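PDB 3JS6: ParM protein from Staphylococcus aureus, which assembles into actin-like filaments and probably uses them to segregate plasmid DNA to daughter cells at division. Local coordinates for residues A[6-10]-A[326-331]; A[29-33]-A[69-73]; A[83-87]-A[124-129]; A[116-122]-A[157-163]; A[185-191]-A[292-298]. The contacts are given in a common frame with arbitrary orientation. Numbering follows the deposited sequence.

Interaction 1 of 5, residues A[6-10]-A[326-331]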
# COMPACT_ATOMS: atom_id res chain seq x y z
N VAL A 6 15.52 -6.89 4.61
CA VAL A 6 14.76 -6.32 3.52
C VAL A 6 13.52 -5.60 4.06
O VAL A 6 12.72 -6.19 4.77
CB VAL A 6 14.32 -7.43 2.53
CG1 VAL A 6 13.31 -6.88 1.52
CG2 VAL A 6 15.56 -7.95 1.76
N MSE A 7 13.41 -4.31 3.76
CA MSE A 7 12.25 -3.52 4.18
C MSE A 7 11.38 -3.33 2.95
O MSE A 7 11.86 -2.87 1.92
CB MSE A 7 12.63 -2.13 4.65
CG MSE A 7 13.31 -2.02 6.02
SE MSE A 7 13.59 -0.10 6.45
CE MSE A 7 14.16 -0.25 8.26
N ALA A 8 10.09 -3.69 3.07
CA ALA A 8 9.15 -3.52 1.97
C ALA A 8 8.15 -2.49 2.49
O ALA A 8 7.62 -2.63 3.59
CB ALA A 8 8.46 -4.81 1.66
N LEU A 9 7.93 -1.45 1.70
CA LEU A 9 7.05 -0.34 2.09
C LEU A 9 6.10 0.01 0.97
O LEU A 9 6.46 -0.04 -0.20
CB LEU A 9 7.88 0.89 2.42
CG LEU A 9 8.59 0.86 3.78
CD1 LEU A 9 9.64 1.99 3.86
CD2 LEU A 9 7.52 1.02 4.89
N ASP A 10 4.88 0.40 1.34
CA ASP A 10 3.86 0.76 0.36
C ASP A 10 3.18 2.01 0.88
O ASP A 10 2.37 1.93 1.81
CB ASP A 10 2.86 -0.38 0.27
CG ASP A 10 1.73 -0.12 -0.74
OD1 ASP A 10 1.73 0.93 -1.42
OD2 ASP A 10 0.86 -1.00 -0.88
N ASN A 326 0.91 -5.68 -2.25
CA ASN A 326 2.00 -4.88 -2.83
C ASN A 326 3.30 -5.12 -2.06
O ASN A 326 4.34 -5.42 -2.65
CB ASN A 326 1.67 -3.38 -2.78
CG ASN A 326 0.75 -2.92 -3.93
OD1 ASN A 326 0.11 -1.87 -3.86
ND2 ASN A 326 0.71 -3.70 -4.99
N VAL A 327 3.24 -4.99 -0.73
CA VAL A 327 4.43 -5.18 0.08
C VAL A 327 5.04 -6.58 -0.07
O VAL A 327 6.26 -6.71 -0.11
CB VAL A 327 4.11 -4.87 1.56
CG1 VAL A 327 5.14 -5.49 2.46
CG2 VAL A 327 4.10 -3.36 1.75
N ARG A 328 4.21 -7.62 -0.13
CA ARG A 328 4.75 -8.97 -0.29
C ARG A 328 5.42 -9.06 -1.65
O ARG A 328 6.40 -9.78 -1.79
CB ARG A 328 3.64 -10.06 -0.21
CG ARG A 328 2.99 -10.23 1.20
CD ARG A 328 2.07 -11.46 1.27
NE ARG A 328 0.93 -11.39 0.36
CZ ARG A 328 -0.28 -10.91 0.63
NH1 ARG A 328 -0.59 -10.44 1.83
NH2 ARG A 328 -1.19 -10.89 -0.32
N GLY A 329 4.91 -8.33 -2.64
CA GLY A 329 5.53 -8.37 -3.95
C GLY A 329 6.86 -7.61 -3.95
O GLY A 329 7.85 -8.09 -4.50
N TYR A 330 6.87 -6.43 -3.34
CA TYR A 330 8.10 -5.63 -3.28
C TYR A 330 9.16 -6.38 -2.48
O TYR A 330 10.35 -6.33 -2.81
CB TYR A 330 7.86 -4.28 -2.57
CG TYR A 330 6.79 -3.39 -3.17
CD1 TYR A 330 6.15 -2.43 -2.37
CD2 TYR A 330 6.43 -3.49 -4.52
CE1 TYR A 330 5.18 -1.58 -2.89
CE2 TYR A 330 5.45 -2.63 -5.06
CZ TYR A 330 4.84 -1.68 -4.24
OH TYR A 330 3.88 -0.82 -4.74
N GLU A 331 8.74 -7.10 -1.44
CA GLU A 331 9.70 -7.84 -0.61
C GLU A 331 10.50 -8.85 -1.43
O GLU A 331 11.71 -9.01 -1.23
CB GLU A 331 8.99 -8.54 0.53
CG GLU A 331 9.89 -9.38 1.40
CD GLU A 331 9.16 -9.93 2.61
OE1 GLU A 331 8.13 -10.61 2.41
OE2 GLU A 331 9.61 -9.69 3.75
O HOH W 1 11.89 -8.70 4.95
O HOH W 2 0.88 -3.50 0.27
O HOH W 3 3.32 1.37 -3.32
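Helix 326-331 runs across strand 6-10 with axes 7.1 Å apart at closest and N-to-C directions 144° apart, so helix and strand are nearer antiparallel than perpendicular. The strand belongs to the central sheet of the N-terminal actin-like domain, and this late helix covers one face of it; Met7, pointing the other way, packs on helix 90-104. The backbones come nearest at Ala8, whose CA lies 5.1 Å from Glu331 CA. A single methyl suits the spot: Ala8 CB sits 3.5 Å from Val327 CG1 and 3.4 Å from Val327 O, almost on the helix backbone. Tyr330 turns its ring edge to the strand, CD1 being 3.2 Å from Leu9 O. With no direct hydrogen bond between the segments, three waters fill the polar gaps. One links Val6 O to Glu331 OE2, while Glu331 also bridges to Lys19. Another accepts from Val327 N and lies 2.8 Å from Asp10 OD2. The third lies 2.5 Å from Asp10 OD1 and 2.7 Å from Tyr330 OH.

Interaction 2 of 5, residues A[29-33]-A[69-73]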
# COMPACT_ATOMS: atom_id res chain seq x y z
N SER A 29 -2.11 7.10 6.77
CA SER A 29 -1.07 8.02 6.33
C SER A 29 -1.31 9.39 6.98
O SER A 29 -1.70 10.34 6.31
CB SER A 29 -1.11 8.10 4.80
OG SER A 29 -0.19 9.05 4.31
N ARG A 30 -1.08 9.47 8.29
CA ARG A 30 -1.27 10.68 9.09
C ARG A 30 -0.08 10.75 10.02
O ARG A 30 0.46 9.74 10.41
CB ARG A 30 -2.53 10.57 9.99
CG ARG A 30 -3.86 10.61 9.26
CD ARG A 30 -5.02 10.27 10.21
NE ARG A 30 -5.17 11.21 11.32
CZ ARG A 30 -5.53 12.48 11.18
NH1 ARG A 30 -5.77 12.98 9.97
NH2 ARG A 30 -5.69 13.25 12.25
N ILE A 31 0.31 11.96 10.40
CA ILE A 31 1.43 12.11 11.30
C ILE A 31 1.15 13.25 12.28
O ILE A 31 0.38 14.16 11.97
CB ILE A 31 2.72 12.38 10.48
CG1 ILE A 31 3.95 12.19 11.36
CG2 ILE A 31 2.69 13.79 9.89
CD1 ILE A 31 5.23 12.08 10.56
N GLY A 32 1.74 13.18 13.46
CA GLY A 32 1.55 14.22 14.45
C GLY A 32 2.88 14.64 15.06
O GLY A 32 3.97 14.25 14.60
N ARG A 33 2.80 15.41 16.14
CA ARG A 33 4.00 15.88 16.81
C ARG A 33 3.64 16.10 18.24
O ARG A 33 2.55 16.61 18.54
CB ARG A 33 4.46 17.20 16.19
CG ARG A 33 5.51 17.89 17.02
CD ARG A 33 6.17 19.05 16.27
NE ARG A 33 6.95 19.87 17.19
CZ ARG A 33 7.80 20.81 16.81
NH1 ARG A 33 8.00 21.03 15.51
NH2 ARG A 33 8.45 21.52 17.71
N ASP A 69 -3.03 4.59 16.83
CA ASP A 69 -3.72 5.33 17.88
C ASP A 69 -3.30 6.79 17.97
O ASP A 69 -3.48 7.44 19.02
CB ASP A 69 -3.49 4.68 19.24
CG ASP A 69 -4.26 3.38 19.40
OD1 ASP A 69 -5.32 3.25 18.76
OD2 ASP A 69 -3.81 2.50 20.16
N LEU A 70 -2.75 7.30 16.88
CA LEU A 70 -2.29 8.68 16.83
C LEU A 70 -3.23 9.69 17.48
O LEU A 70 -2.83 10.46 18.37
CB LEU A 70 -2.07 9.12 15.37
CG LEU A 70 -1.63 10.58 15.22
CD1 LEU A 70 -0.29 10.80 15.96
CD2 LEU A 70 -1.47 10.94 13.74
N ASP A 71 -4.48 9.70 17.02
CA ASP A 71 -5.47 10.67 17.50
C ASP A 71 -5.93 10.47 18.94
O ASP A 71 -6.61 11.33 19.50
CB ASP A 71 -6.65 10.71 16.52
CG ASP A 71 -6.21 11.03 15.08
OD1 ASP A 71 -5.25 11.82 14.89
OD2 ASP A 71 -6.82 10.48 14.14
N LYS A 72 -5.54 9.34 19.53
CA LYS A 72 -5.86 9.07 20.93
C LYS A 72 -4.78 9.66 21.83
O LYS A 72 -4.95 9.76 23.06
CB LYS A 72 -5.98 7.56 21.18
CG LYS A 72 -7.20 6.95 20.51
CD LYS A 72 -7.42 5.48 20.83
CE LYS A 72 -8.59 4.95 20.01
NZ LYS A 72 -8.92 3.53 20.29
N THR A 73 -3.67 10.10 21.24
CA THR A 73 -2.61 10.66 22.07
C THR A 73 -2.29 12.11 21.78
O THR A 73 -1.58 12.77 22.55
CB THR A 73 -1.30 9.80 21.97
OG1 THR A 73 -0.50 10.03 23.13
CG2 THR A 73 -0.49 10.18 20.74
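Arg30 and Asp71 form a salt bridge in which Arg30 NH2 donates to Asp71 OD1 at 3.0 Å along a nearly straight line. A second bond from Arg30 NE to Asp71 OD2, 3.3 Å long and bent, is weak. The carboxylate therefore meets the edge of the guanidinium, near its plane, and the remaining nitrogen, NH1, pairs with Asp79, so the arginine joins two acidic residues. Asp71 starts out sideways, but its end swings in. Behind this bridge the contact turns apolar. Segment 29-33 is the end of strand 23-33 in the sheet of the N-terminal actin-like domain, and 69-73 is a short, weakly bonded helical turn following strand 64-66, so the contact lays that turn over the sheet. Leu70 is the residue that points in: its CD2 rests 3.9 Å from Arg30 CB, 3.8 Å from Ile31 C and 3.9 Å from Gly32 N, lying on main chain as much as on side chain. At Gly32 a CB would come within 3.1 Å of Leu70 CD1, a tight fit. Leu70 also touches Leu65 of the neighbouring strand, while Ile31 points away to pack on Asp94 and Cys98 of helix 90-104.

Interaction 3 of 5, residues A[83-87]-A[124-129]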
# COMPACT_ATOMS: atom_id res chain seq x y z
N THR A 83 -0.15 14.48 -3.01
CA THR A 83 -0.08 14.96 -4.38
C THR A 83 1.13 14.34 -5.07
O THR A 83 2.00 13.76 -4.41
CB THR A 83 0.06 16.50 -4.46
OG1 THR A 83 1.00 16.95 -3.47
CG2 THR A 83 -1.29 17.16 -4.25
N ASN A 84 1.18 14.47 -6.39
CA ASN A 84 2.27 13.94 -7.20
C ASN A 84 3.60 14.57 -6.81
O ASN A 84 4.66 14.11 -7.22
CB ASN A 84 2.01 14.27 -8.67
CG ASN A 84 2.03 15.76 -8.94
OD1 ASN A 84 1.26 16.52 -8.34
ND2 ASN A 84 2.92 16.19 -9.83
N ASP A 85 3.54 15.64 -6.03
CA ASP A 85 4.73 16.33 -5.58
C ASP A 85 4.93 16.10 -4.08
O ASP A 85 5.67 16.82 -3.41
CB ASP A 85 4.61 17.82 -5.86
CG ASP A 85 3.29 18.39 -5.39
OD1 ASP A 85 3.07 18.44 -4.16
OD2 ASP A 85 2.46 18.77 -6.24
N ARG A 86 4.28 15.07 -3.55
CA ARG A 86 4.40 14.74 -2.13
C ARG A 86 5.86 14.51 -1.75
O ARG A 86 6.24 14.69 -0.59
CB ARG A 86 3.60 13.47 -1.82
CG ARG A 86 4.08 12.26 -2.60
CD ARG A 86 3.23 11.02 -2.32
NE ARG A 86 3.73 9.87 -3.08
CZ ARG A 86 3.39 8.60 -2.85
NH1 ARG A 86 2.54 8.29 -1.87
NH2 ARG A 86 3.90 7.63 -3.60
N TYR A 87 6.67 14.14 -2.73
CA TYR A 87 8.10 13.84 -2.45
C TYR A 87 8.87 15.04 -1.90
O TYR A 87 9.88 14.86 -1.23
CB TYR A 87 8.81 13.25 -3.71
CG TYR A 87 8.00 12.07 -4.19
CD1 TYR A 87 7.17 12.19 -5.31
CD2 TYR A 87 8.05 10.86 -3.53
CE1 TYR A 87 6.40 11.14 -5.75
CE2 TYR A 87 7.25 9.80 -3.94
CZ TYR A 87 6.42 9.96 -5.04
OH TYR A 87 5.60 8.92 -5.45
N GLU A 124 4.42 7.91 -12.69
CA GLU A 124 5.59 8.70 -12.29
C GLU A 124 6.86 7.86 -12.28
O GLU A 124 7.96 8.38 -12.10
CB GLU A 124 5.38 9.34 -10.91
CG GLU A 124 4.20 8.80 -10.13
CD GLU A 124 3.98 9.54 -8.81
OE1 GLU A 124 4.90 9.54 -7.97
OE2 GLU A 124 2.90 10.13 -8.62
N ILE A 125 6.67 6.57 -12.53
CA ILE A 125 7.74 5.58 -12.52
C ILE A 125 8.78 5.68 -13.64
O ILE A 125 8.93 4.76 -14.44
CB ILE A 125 7.12 4.15 -12.52
CG1 ILE A 125 8.18 3.10 -12.18
CG2 ILE A 125 6.49 3.85 -13.87
CD1 ILE A 125 8.71 3.22 -10.78
N GLY A 126 9.51 6.79 -13.67
CA GLY A 126 10.53 6.98 -14.68
C GLY A 126 10.84 8.46 -14.80
O GLY A 126 11.83 8.86 -15.42
N THR A 127 9.99 9.28 -14.20
CA THR A 127 10.14 10.72 -14.24
C THR A 127 11.13 11.20 -13.20
O THR A 127 11.88 10.40 -12.61
CB THR A 127 8.80 11.41 -13.96
OG1 THR A 127 8.52 11.35 -12.55
CG2 THR A 127 7.67 10.72 -14.72
N ASP A 128 11.12 12.51 -12.97
CA ASP A 128 12.00 13.14 -11.99
C ASP A 128 11.50 12.81 -10.58
O ASP A 128 12.21 13.00 -9.60
CB ASP A 128 12.01 14.65 -12.18
CG ASP A 128 10.64 15.27 -11.99
OD1 ASP A 128 9.69 14.88 -12.72
OD2 ASP A 128 10.50 16.16 -11.12
N LYS A 129 10.26 12.34 -10.49
CA LYS A 129 9.67 11.96 -9.21
C LYS A 129 10.42 10.75 -8.67
O LYS A 129 10.75 10.69 -7.50
CB LYS A 129 8.19 11.64 -9.38
CG LYS A 129 7.23 12.82 -9.14
CD LYS A 129 7.81 14.14 -9.59
CE LYS A 129 6.85 15.29 -9.31
NZ LYS A 129 5.59 15.16 -10.09
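Glu124 reaches across to segment 83-87, where Tyr87 OH donates to its OE1 at 2.7 Å. That hydroxyl also accepts from Arg86 NH2 at 2.8 Å, so it links arginine to glutamate. The chain turns sharply: Ile125 is the centre of an inverse gamma turn, and Glu124 O receives Gly126 N at 2.7 Å. Gly126 adopts backbone angles at which a side chain would jam against the preceding carbonyl. Thr127 is the N-cap of the next helix, its OG1 accepting from Lys129 N at 2.9 Å while donating to Glu124 O at 3.1 Å. Lys129 closes the contact, CG 3.9 Å from Tyr87 CE1, its O over a face of that ring, and a weak hydrogen bond of 3.2 Å from NZ to Asn84 O in the type I turn Thr83-Arg86. Within the N-terminal actin-like domain this ties the loop before helix 90-104 to helix 128-137, packing Tyr87 among Phe92 of the former helix, Phe133 of the latter and Met120 of strand 111-120.

Interaction 4 of 5, residues A[116-122]-A[157-163]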
# COMPACT_ATOMS: atom_id res chain seq x y z
N ILE A 116 15.73 -1.32 0.56
CA ILE A 116 14.32 -0.92 0.59
C ILE A 116 13.65 -1.18 -0.76
O ILE A 116 14.12 -0.73 -1.81
CB ILE A 116 14.18 0.59 0.92
CG1 ILE A 116 14.76 0.89 2.30
CG2 ILE A 116 12.71 1.02 0.83
CD1 ILE A 116 14.72 2.39 2.67
N ALA A 117 12.55 -1.93 -0.72
CA ALA A 117 11.77 -2.23 -1.91
C ALA A 117 10.43 -1.49 -1.75
O ALA A 117 9.75 -1.65 -0.75
CB ALA A 117 11.52 -3.72 -2.02
N THR A 118 10.07 -0.67 -2.72
CA THR A 118 8.81 0.03 -2.64
C THR A 118 8.25 0.24 -4.04
O THR A 118 8.82 -0.24 -5.03
CB THR A 118 8.97 1.37 -1.93
OG1 THR A 118 7.67 1.93 -1.69
CG2 THR A 118 9.83 2.34 -2.79
N GLY A 119 7.13 0.95 -4.12
CA GLY A 119 6.52 1.22 -5.40
C GLY A 119 6.00 2.65 -5.49
O GLY A 119 6.01 3.39 -4.49
N MSE A 120 5.56 3.05 -6.68
CA MSE A 120 5.01 4.38 -6.88
C MSE A 120 4.04 4.31 -8.05
O MSE A 120 4.04 3.31 -8.79
CB MSE A 120 6.12 5.42 -7.14
CG MSE A 120 7.16 5.05 -8.16
SE MSE A 120 8.52 6.46 -8.37
CE MSE A 120 9.80 6.00 -7.05
N PRO A 121 3.16 5.32 -8.19
CA PRO A 121 2.18 5.33 -9.29
C PRO A 121 2.87 5.04 -10.62
O PRO A 121 3.95 5.54 -10.88
CB PRO A 121 1.61 6.75 -9.23
CG PRO A 121 1.65 7.04 -7.75
CD PRO A 121 3.03 6.54 -7.36
N SER A 122 2.22 4.24 -11.45
CA SER A 122 2.79 3.88 -12.75
C SER A 122 3.14 5.10 -13.57
O SER A 122 4.14 5.10 -14.29
CB SER A 122 1.80 3.00 -13.53
OG SER A 122 1.45 1.83 -12.80
N VAL A 157 18.11 0.39 -3.10
CA VAL A 157 16.69 0.76 -3.22
C VAL A 157 16.14 0.23 -4.54
O VAL A 157 16.78 0.34 -5.58
CB VAL A 157 16.49 2.29 -3.18
CG1 VAL A 157 15.01 2.64 -3.40
CG2 VAL A 157 16.96 2.84 -1.83
N LYS A 158 14.95 -0.36 -4.50
CA LYS A 158 14.35 -0.86 -5.72
C LYS A 158 12.92 -0.37 -5.76
O LYS A 158 12.15 -0.66 -4.85
CB LYS A 158 14.39 -2.38 -5.73
CG LYS A 158 13.74 -3.03 -6.96
CD LYS A 158 14.34 -2.58 -8.30
CE LYS A 158 13.84 -3.45 -9.45
NZ LYS A 158 14.28 -2.95 -10.76
N ILE A 159 12.59 0.38 -6.81
CA ILE A 159 11.25 0.93 -6.96
C ILE A 159 10.54 0.44 -8.23
O ILE A 159 11.10 0.52 -9.32
CB ILE A 159 11.29 2.46 -7.05
CG1 ILE A 159 11.92 3.05 -5.79
CG2 ILE A 159 9.89 2.98 -7.27
CD1 ILE A 159 12.44 4.44 -5.99
N VAL A 160 9.31 -0.06 -8.10
CA VAL A 160 8.59 -0.46 -9.30
C VAL A 160 7.22 0.21 -9.34
O VAL A 160 6.86 0.94 -8.41
CB VAL A 160 8.40 -1.99 -9.38
CG1 VAL A 160 9.77 -2.67 -9.44
CG2 VAL A 160 7.58 -2.49 -8.21
N ALA A 161 6.47 -0.03 -10.41
CA ALA A 161 5.11 0.52 -10.52
C ALA A 161 4.25 -0.26 -9.51
O ALA A 161 4.39 -1.48 -9.39
CB ALA A 161 4.56 0.32 -11.94
N GLN A 162 3.36 0.42 -8.81
CA GLN A 162 2.56 -0.25 -7.77
C GLN A 162 1.83 -1.53 -8.13
O GLN A 162 1.86 -2.50 -7.36
CB GLN A 162 1.56 0.74 -7.17
CG GLN A 162 2.15 2.09 -6.94
CD GLN A 162 1.30 2.93 -6.01
OE1 GLN A 162 0.07 2.99 -6.15
NE2 GLN A 162 1.95 3.59 -5.07
N PRO A 163 1.15 -1.56 -9.30
CA PRO A 163 0.44 -2.79 -9.67
C PRO A 163 1.40 -3.97 -9.81
O PRO A 163 0.97 -5.11 -9.72
CB PRO A 163 -0.21 -2.43 -11.02
CG PRO A 163 -0.38 -0.94 -10.95
CD PRO A 163 0.93 -0.49 -10.29
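Five backbone hydrogen bonds zip the two segments together in a parallel ladder. Lys158 N donates to Ile116 O at 2.8 Å, Thr118 N to Lys158 O at 3.0 Å, Val160 N to Thr118 O at 3.1 Å and Met120 N to Val160 O at 3.0 Å; the fifth, Gln162 N to Met120 O at 3.0 Å, carries the pairing to the start of helix 162-169. The strand axes are 4.5 Å apart at closest and twist by 31°. CA-H...O contacts fill in between, among them Ile159 CA to Thr118 O at 3.3 Å and Gly119 CA to Val160 O at 3.0 Å. Apolar packing divides between the faces. Ile116, Thr118, Val157 and Ile159 share one, with Thr118 CG2 3.7 Å from Ile159 CG1 and Phe133 and Leu137 of helix 128-137 lying over Thr118; the hydroxyl of Thr118 bonds to Leu9 O. Ala117 and Val160 lie on the other face, beneath Tyr330 of helix 325-342. Past the last bridge, Gln162 CG lies 2.9 Å from Met120 O, and Ser122 OG is 3.5 Å from Pro163 CD. Strand 4-11, antiparallel to 15-20, is followed across the sheet by the parallel strands 111-120 and 148-161, and this order between covering helices matches the RNase H-like core of actin-family domains.

Interaction 5 of 5, residues A[185-191]-A[292-298]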
# COMPACT_ATOMS: atom_id res chain seq x y z
N LYS A 185 -0.74 -12.49 -20.43
CA LYS A 185 -1.48 -11.24 -20.32
C LYS A 185 -2.22 -11.30 -18.99
O LYS A 185 -2.97 -12.25 -18.72
CB LYS A 185 -2.46 -11.11 -21.48
CG LYS A 185 -3.17 -9.79 -21.55
CD LYS A 185 -3.80 -9.61 -22.92
CE LYS A 185 -4.69 -8.39 -22.98
NZ LYS A 185 -5.11 -8.11 -24.38
N TYR A 186 -1.99 -10.29 -18.16
CA TYR A 186 -2.61 -10.26 -16.84
C TYR A 186 -3.14 -8.90 -16.55
O TYR A 186 -2.57 -7.91 -17.00
CB TYR A 186 -1.57 -10.58 -15.75
CG TYR A 186 -1.01 -11.97 -15.83
CD1 TYR A 186 -0.13 -12.32 -16.85
CD2 TYR A 186 -1.40 -12.95 -14.92
CE1 TYR A 186 0.35 -13.63 -16.96
CE2 TYR A 186 -0.93 -14.26 -15.02
CZ TYR A 186 -0.06 -14.58 -16.04
OH TYR A 186 0.42 -15.86 -16.16
N SER A 187 -4.19 -8.84 -15.75
CA SER A 187 -4.73 -7.55 -15.40
C SER A 187 -4.90 -7.50 -13.90
O SER A 187 -5.15 -8.51 -13.25
CB SER A 187 -6.07 -7.29 -16.09
OG SER A 187 -5.90 -7.15 -17.49
N VAL A 188 -4.68 -6.32 -13.36
CA VAL A 188 -4.85 -6.11 -11.94
C VAL A 188 -6.09 -5.23 -11.85
O VAL A 188 -6.08 -4.11 -12.38
CB VAL A 188 -3.67 -5.35 -11.32
CG1 VAL A 188 -3.97 -5.07 -9.81
CG2 VAL A 188 -2.40 -6.17 -11.49
N LEU A 189 -7.13 -5.75 -11.20
CA LEU A 189 -8.41 -5.07 -11.01
C LEU A 189 -8.47 -4.62 -9.55
O LEU A 189 -8.76 -5.41 -8.64
CB LEU A 189 -9.56 -6.06 -11.34
CG LEU A 189 -10.98 -5.65 -10.93
CD1 LEU A 189 -11.33 -4.32 -11.59
CD2 LEU A 189 -11.99 -6.73 -11.34
N ASP A 190 -8.20 -3.33 -9.32
CA ASP A 190 -8.11 -2.76 -7.98
C ASP A 190 -9.35 -1.93 -7.54
O ASP A 190 -9.54 -0.81 -8.00
CB ASP A 190 -6.83 -1.90 -7.96
CG ASP A 190 -6.51 -1.32 -6.61
OD1 ASP A 190 -5.37 -0.84 -6.47
OD2 ASP A 190 -7.36 -1.33 -5.68
N PHE A 191 -10.17 -2.50 -6.66
CA PHE A 191 -11.36 -1.81 -6.15
C PHE A 191 -10.95 -0.91 -4.98
O PHE A 191 -10.85 -1.36 -3.84
CB PHE A 191 -12.41 -2.82 -5.67
CG PHE A 191 -13.06 -3.59 -6.78
CD1 PHE A 191 -12.65 -4.89 -7.08
CD2 PHE A 191 -14.07 -3.01 -7.55
CE1 PHE A 191 -13.23 -5.60 -8.11
CE2 PHE A 191 -14.67 -3.71 -8.60
CZ PHE A 191 -14.25 -5.00 -8.88
N ASP A 292 -4.93 -14.25 -19.17
CA ASP A 292 -4.52 -15.41 -18.37
C ASP A 292 -4.99 -15.34 -16.93
O ASP A 292 -5.24 -16.36 -16.31
CB ASP A 292 -3.01 -15.58 -18.43
CG ASP A 292 -2.51 -15.75 -19.86
OD1 ASP A 292 -3.14 -16.53 -20.59
OD2 ASP A 292 -1.51 -15.10 -20.24
N ARG A 293 -5.09 -14.13 -16.39
CA ARG A 293 -5.55 -13.97 -15.01
C ARG A 293 -5.87 -12.51 -14.73
O ARG A 293 -5.27 -11.60 -15.30
CB ARG A 293 -4.46 -14.42 -14.02
CG ARG A 293 -4.95 -14.92 -12.64
CD ARG A 293 -5.65 -16.29 -12.75
NE ARG A 293 -4.82 -17.29 -13.42
CZ ARG A 293 -3.81 -17.96 -12.84
NH1 ARG A 293 -3.50 -17.75 -11.57
NH2 ARG A 293 -3.08 -18.80 -13.56
N ILE A 294 -6.83 -12.29 -13.87
CA ILE A 294 -7.19 -10.95 -13.45
C ILE A 294 -7.10 -11.07 -11.94
O ILE A 294 -7.83 -11.86 -11.32
CB ILE A 294 -8.64 -10.60 -13.86
CG1 ILE A 294 -8.75 -10.50 -15.38
CG2 ILE A 294 -9.05 -9.32 -13.18
CD1 ILE A 294 -10.20 -10.42 -15.90
N ILE A 295 -6.18 -10.32 -11.35
CA ILE A 295 -5.99 -10.34 -9.91
C ILE A 295 -6.93 -9.27 -9.37
O ILE A 295 -6.91 -8.12 -9.83
CB ILE A 295 -4.52 -10.00 -9.55
CG1 ILE A 295 -3.59 -11.18 -9.91
CG2 ILE A 295 -4.36 -9.78 -8.08
CD1 ILE A 295 -3.14 -11.23 -11.29
N VAL A 296 -7.77 -9.66 -8.42
CA VAL A 296 -8.74 -8.74 -7.84
C VAL A 296 -8.14 -8.28 -6.55
O VAL A 296 -7.87 -9.10 -5.68
CB VAL A 296 -10.06 -9.47 -7.57
CG1 VAL A 296 -11.12 -8.51 -7.06
CG2 VAL A 296 -10.51 -10.17 -8.85
N THR A 297 -7.91 -6.97 -6.41
CA THR A 297 -7.28 -6.45 -5.20
C THR A 297 -7.99 -5.16 -4.72
O THR A 297 -9.02 -4.77 -5.27
CB THR A 297 -5.77 -6.19 -5.48
OG1 THR A 297 -5.08 -5.99 -4.25
CG2 THR A 297 -5.57 -4.98 -6.38
N GLY A 298 -7.47 -4.53 -3.67
CA GLY A 298 -8.11 -3.31 -3.17
C GLY A 298 -9.07 -3.61 -2.03
O GLY A 298 -9.46 -4.75 -1.81
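Leu189, Ile294, Val296 and Phe191 form the apolar heart: Leu189 CB is 3.8 Å from Ile294 CG2, and Phe191 CE1, at the ring edge, is 3.7 Å from Val296 CG1. On the other face Val188 CG1 meets Thr297 CG2 at 3.8 Å. The backbones run parallel, their hydrogen bonds including Ile295 N to Ser187 O and Leu189 N to Ile295 O, at 2.8 and 2.7 Å. At one end Asp292 OD2 accepts from Lys185 N at 2.7 Å, and Asp292 CB lies over the Tyr186 ring in a CH-pi contact. At the other, Gly298 CA lies 3.3 Å from Asp190 OD2, where a CB would clash. By actin-family sequence, the strand ends at Asp190-Phe191 and Thr297-Gly298 probably border the nucleotide cleft, as the phosphate-2 and adenosine motifs. Strand 196-202 flanks 185-191 and strand 316-317 flanks 293-297; helix 263-284 covers the face of Leu189 and Ile294, helix 162-169 that of Val188 and Ile295.

In the fold
Interaction 1 opens almost at the N terminus, on strand 4-11, and closes only at the C-terminal helix 325-342, so the other four nest inside its loop. Interaction 2 comes first, closing a short loop at one end of the N-terminal domain's sheet before interaction 3 opens. Interactions 3 and 4 cross, since 116-122 falls between 83-87 and 124-129 while 157-163 comes after both; in space they touch where Ile125 packs on Met120. Interaction 5 follows in series and builds the sheet of the C-terminal domain, meeting interaction 4 where Pro163 O approaches Val188. Interactions 1 and 4, centres about 9 Å apart, lie on neighbouring strands; interaction 1 finally brings the chain back to the first domain.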